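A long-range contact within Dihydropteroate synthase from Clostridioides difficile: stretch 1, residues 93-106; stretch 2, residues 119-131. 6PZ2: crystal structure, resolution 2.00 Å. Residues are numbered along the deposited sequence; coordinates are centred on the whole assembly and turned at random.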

# COMPACT_ATOMS: atom_id res chain seq x y z
N ASP A 93 11.08 -6.23 23.38
CA ASP A 93 11.67 -5.05 22.83
C ASP A 93 12.53 -4.46 23.94
O ASP A 93 12.05 -3.66 24.70
N THR A 94 13.78 -4.85 24.02
CA THR A 94 14.66 -4.26 25.03
C THR A 94 16.09 -4.24 24.47
O THR A 94 16.44 -5.16 23.73
N TYR A 95 16.89 -3.25 24.84
CA TYR A 95 18.30 -3.28 24.56
C TYR A 95 19.09 -3.67 25.81
O TYR A 95 20.33 -3.63 25.78
N LYS A 96 18.42 -4.04 26.90
CA LYS A 96 19.13 -4.40 28.13
C LYS A 96 19.19 -5.93 28.28
O LYS A 96 18.18 -6.62 28.26
N ALA A 97 20.41 -6.42 28.48
CA ALA A 97 20.70 -7.85 28.54
C ALA A 97 20.00 -8.51 29.73
O ALA A 97 19.51 -9.63 29.61
N ASP A 98 19.89 -7.81 30.86
CA ASP A 98 19.24 -8.40 32.06
C ASP A 98 17.73 -8.52 31.87
O ASP A 98 17.12 -9.51 32.31
N VAL A 99 17.14 -7.54 31.18
CA VAL A 99 15.73 -7.63 30.84
C VAL A 99 15.52 -8.82 29.90
O VAL A 99 14.61 -9.65 30.09
N ALA A 100 16.34 -8.87 28.86
CA ALA A 100 16.23 -9.95 27.88
C ALA A 100 16.33 -11.33 28.53
O ALA A 100 15.59 -12.29 28.19
N GLU A 101 17.32 -11.44 29.41
CA GLU A 101 17.55 -12.69 30.13
C GLU A 101 16.30 -13.17 30.86
O GLU A 101 15.92 -14.34 30.71
N GLU A 102 15.71 -12.30 31.69
CA GLU A 102 14.50 -12.69 32.44
C GLU A 102 13.37 -13.08 31.47
O GLU A 102 12.67 -14.09 31.68
N ALA A 103 13.22 -12.28 30.41
CA ALA A 103 12.15 -12.54 29.44
C ALA A 103 12.38 -13.92 28.81
O ALA A 103 11.42 -14.66 28.53
N LEU A 104 13.65 -14.20 28.49
CA LEU A 104 13.95 -15.44 27.79
C LEU A 104 13.78 -16.63 28.73
O LEU A 104 13.31 -17.69 28.31
N LYS A 105 14.11 -16.47 30.02
CA LYS A 105 13.82 -17.55 30.96
C LYS A 105 12.32 -17.84 31.00
O LYS A 105 11.92 -18.99 31.14
N LEU A 106 11.47 -16.83 30.86
CA LEU A 106 10.00 -17.06 30.86
C LEU A 106 9.47 -17.54 29.51
O LEU A 106 8.26 -17.70 29.39
N LYS A 119 24.39 -1.64 22.92
CA LYS A 119 24.24 -0.83 24.10
C LYS A 119 24.58 -1.66 25.33
O LYS A 119 24.95 -1.09 26.32
N ASP A 120 24.46 -2.97 25.28
CA ASP A 120 24.76 -3.77 26.41
C ASP A 120 25.74 -4.86 25.97
O ASP A 120 25.35 -5.78 25.21
N LYS A 121 26.96 -4.82 26.52
CA LYS A 121 28.00 -5.77 26.12
C LYS A 121 27.56 -7.20 26.45
O LYS A 121 28.07 -8.12 25.81
N ASN A 122 26.59 -7.42 27.35
CA ASN A 122 26.18 -8.81 27.65
C ASN A 122 25.08 -9.35 26.72
O ASN A 122 24.74 -10.57 26.83
N MET A 123 24.56 -8.51 25.82
CA MET A 123 23.33 -8.87 25.12
C MET A 123 23.60 -10.07 24.21
O MET A 123 22.81 -10.99 24.19
N ALA A 124 24.71 -10.04 23.47
CA ALA A 124 25.03 -11.11 22.56
C ALA A 124 25.12 -12.44 23.31
O ALA A 124 24.61 -13.43 22.78
N SER A 125 25.76 -12.48 24.49
CA SER A 125 25.95 -13.81 25.13
C SER A 125 24.63 -14.28 25.75
O SER A 125 24.34 -15.49 25.77
N VAL A 126 23.79 -13.34 26.17
CA VAL A 126 22.43 -13.74 26.61
C VAL A 126 21.68 -14.40 25.45
O VAL A 126 21.07 -15.47 25.62
N ILE A 127 21.79 -13.84 24.25
CA ILE A 127 21.02 -14.40 23.13
C ILE A 127 21.52 -15.81 22.82
O ILE A 127 20.71 -16.74 22.56
N GLY A 128 22.85 -15.93 22.81
CA GLY A 128 23.52 -17.22 22.56
C GLY A 128 23.14 -18.25 23.61
O GLY A 128 22.73 -19.37 23.29
N LYS A 129 23.23 -17.81 24.86
CA LYS A 129 22.93 -18.64 26.03
C LYS A 129 21.54 -19.27 25.93
O LYS A 129 21.40 -20.42 26.32
N TYR A 130 20.51 -18.54 25.46
CA TYR A 130 19.17 -19.11 25.45
C TYR A 130 18.83 -19.61 24.06
O TYR A 130 17.73 -20.06 23.83
N ASP A 131 19.76 -19.52 23.12
CA ASP A 131 19.45 -19.90 21.76
C ASP A 131 18.28 -19.08 21.24
O ASP A 131 17.37 -19.60 20.60

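Two helices, 97-105 and 123-129, lie side by side and run nearly parallel, with 11° between their N-to-C directions. Their axes come within 9.1 Å. The backbones are closest at the start, where the CA atoms of Ala 97 and Met 123 are 4.4 Å apart. Together the two stretches bury 662 Å².

The apolar packing centres on Val 126. Its CA-to-CB bond points toward stretch 1, and chi1 is t. The side chain fits as a knob into a hole formed by Ala 97, Ala 100, Glu 101 and Leu 104. Val 126 CG2 is 4.1 Å from Ala 97 CB, and Val 126 CG1 is 4.2 Å from Ala 100 CB. Leu 104, with chi1 m and chi2 t, also points toward stretch 2 and brings CD1 to 3.8 Å from Val 126 CG1.

The small side chains of Ala 97 and Ala 100 accompany the close approach near the helix starts. Ala 97 CB lies 3.6 Å from Asn 122 CB and 4.3 Å from Met 123 CB. Met 123 leaves its backbone sideways, but its end comes nearer to stretch 1. Its chi angles are t, p and p. Met 123 SD is 3.7 Å from Ala 100 CB. The terminal methyl packs against backbone, with Met 123 CE 3.3 Å from Tyr 95 C and 3.5 Å from Lys 96 C.

Aromatic contacts lie toward both ends. Tyr 130, chi1 m, points toward stretch 1. Leu 104 CB sits over one face of its ring, 4.2 Å from the centroid, in a CH-pi contact. Lys 105 runs past the same tyrosine, with Lys 105 CE 3.3 Å from Tyr 130 OH. At the other end, Tyr 95, chi1 p, has CD1 3.9 Å from Lys 119 CB.

The polar contacts include one at the helix start. Asp 120, chi1 t, points toward stretch 1, and its OD2 accepts a hydrogen bond from Ala 97 N at 2.8 Å. This gives a partner to an amide in the first turn of helix 97-105. Asp 120 OD1 accepts from Asn 122 N at 2.9 Å, a capping bond. One carboxylate thus serves the beginnings of both helices. Asp 98 OD2 is 4.6 Å from Asp 120 OD2, so two like charges lie close together here.

Farther along, Glu 101 reaches across with chi1 t and chi2 between wells. Its OE2 accepts from Tyr 130 OH at 2.4 Å, a very short hydrogen bond at the ring edge. The same Glu 101 OE2 forms a salt bridge with Lys 129 NZ at 3.0 Å. Lys 129 is extended, with all four chi angles t. Within stretch 1, Lys 105 NZ pairs with Glu 102 OE1 at 3.0 Å.

Water 1 links the two stretches. It donates to Tyr 95 O at 3.0 Å and accepts from Lys 119 N at 3.1 Å. A sulfate ion also touches this region.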

# COMPACT_ATOMS: atom_id res chain seq x y z
CB ASP A 93 10.59 -4.06 22.38
CG ASP A 93 11.10 -2.82 21.64
OD1 ASP A 93 12.20 -2.28 21.96
OD2 ASP A 93 10.36 -2.39 20.74
CB THR A 94 14.66 -5.08 26.34
OG1 THR A 94 15.42 -4.37 27.31
CG2 THR A 94 15.27 -6.45 26.18
CB TYR A 95 18.80 -1.93 24.06
CG TYR A 95 18.46 -0.75 24.94
CD1 TYR A 95 19.31 -0.31 25.94
CD2 TYR A 95 17.30 -0.04 24.71
CE1 TYR A 95 19.01 0.81 26.69
CE2 TYR A 95 16.97 1.07 25.47
CZ TYR A 95 17.82 1.49 26.47
OH TYR A 95 17.47 2.58 27.22
CB LYS A 96 18.46 -3.74 29.33
CG LYS A 96 18.29 -2.24 29.18
CD LYS A 96 17.76 -1.58 30.42
CE LYS A 96 17.38 -0.13 30.21
NZ LYS A 96 16.18 0.04 29.35
CB ALA A 97 22.19 -8.04 28.59
CB ASP A 98 19.53 -7.66 33.37
CG ASP A 98 19.47 -6.14 33.32
OD1 ASP A 98 19.58 -5.57 34.39
OD2 ASP A 98 19.34 -5.53 32.23
CB VAL A 99 15.24 -6.32 30.21
CG1 VAL A 99 13.81 -6.45 29.74
CG2 VAL A 99 15.40 -5.14 31.15
CB ALA A 100 17.31 -9.80 26.84
CB GLU A 101 18.67 -12.55 31.16
CG GLU A 101 18.88 -13.86 31.91
CD GLU A 101 20.33 -14.25 32.10
OE1 GLU A 101 21.17 -13.35 32.38
OE2 GLU A 101 20.60 -15.45 31.95
CB GLU A 102 14.01 -11.59 33.38
CG GLU A 102 14.84 -11.45 34.66
CD GLU A 102 15.37 -12.75 35.25
OE1 GLU A 102 16.63 -12.99 35.19
OE2 GLU A 102 14.52 -13.56 35.70
CB ALA A 103 12.11 -11.46 28.38
CB LEU A 104 15.38 -15.36 27.24
CG LEU A 104 15.53 -14.52 25.98
CD1 LEU A 104 16.99 -14.28 25.66
CD2 LEU A 104 14.84 -15.19 24.81
CB LYS A 105 14.26 -17.22 32.39
CG LYS A 105 15.76 -17.21 32.65
CD LYS A 105 16.06 -16.66 34.03
CE LYS A 105 17.53 -16.46 34.30
NZ LYS A 105 17.76 -15.73 35.57
CB LEU A 106 9.29 -15.77 31.26
CG LEU A 106 9.55 -15.32 32.69
CD1 LEU A 106 9.04 -13.90 32.92
CD2 LEU A 106 8.90 -16.27 33.69
CB LYS A 119 22.83 -0.24 24.27
CG LYS A 119 22.80 1.21 24.74
CD LYS A 119 23.97 2.03 24.19
CE LYS A 119 23.63 3.39 23.62
NZ LYS A 119 24.68 3.83 22.67
CB ASP A 120 23.48 -4.35 27.01
CG ASP A 120 23.64 -5.01 28.38
OD1 ASP A 120 24.66 -5.70 28.59
OD2 ASP A 120 22.70 -4.90 29.20
CB LYS A 121 29.35 -5.44 26.75
CG LYS A 121 29.87 -4.02 26.51
CD LYS A 121 31.38 -3.85 26.63
CE LYS A 121 31.96 -4.17 28.00
NZ LYS A 121 31.57 -3.19 29.04
CB ASN A 122 25.68 -8.97 29.08
CG ASN A 122 26.76 -8.61 30.09
OD1 ASN A 122 27.91 -9.00 29.93
ND2 ASN A 122 26.39 -7.80 31.06
CB MET A 123 22.73 -7.74 24.29
CG MET A 123 21.47 -8.19 23.55
SD MET A 123 20.09 -8.55 24.66
CE MET A 123 19.58 -6.86 24.97
CB ALA A 124 26.31 -10.82 21.81
CB SER A 125 27.11 -13.87 26.11
OG SER A 125 27.06 -12.82 27.05
CB VAL A 126 21.62 -12.56 27.18
CG1 VAL A 126 20.15 -12.92 27.32
CG2 VAL A 126 22.19 -12.10 28.52
CB ILE A 127 21.04 -13.46 21.91
CG1 ILE A 127 20.10 -12.27 22.15
CG2 ILE A 127 20.68 -14.20 20.62
CD1 ILE A 127 20.58 -10.99 21.56
CB LYS A 129 23.05 -17.78 27.28
CG LYS A 129 22.62 -18.38 28.60
CD LYS A 129 22.99 -17.39 29.71
CE LYS A 129 22.79 -17.87 31.13
NZ LYS A 129 23.27 -16.85 32.09
CB TYR A 130 18.14 -18.12 26.02
CG TYR A 130 18.32 -17.87 27.49
CD1 TYR A 130 17.77 -18.71 28.45
CD2 TYR A 130 19.12 -16.83 27.93
CE1 TYR A 130 17.97 -18.49 29.80
CE2 TYR A 130 19.34 -16.60 29.27
CZ TYR A 130 18.79 -17.45 30.21
OH TYR A 130 19.06 -17.21 31.52
CB ASP A 131 19.02 -21.37 21.68
CG ASP A 131 20.21 -22.25 21.35
OD1 ASP A 131 20.68 -22.21 20.18
OD2 ASP A 131 20.66 -22.90 22.29
O HOH W 1 22.12 -3.66 23.38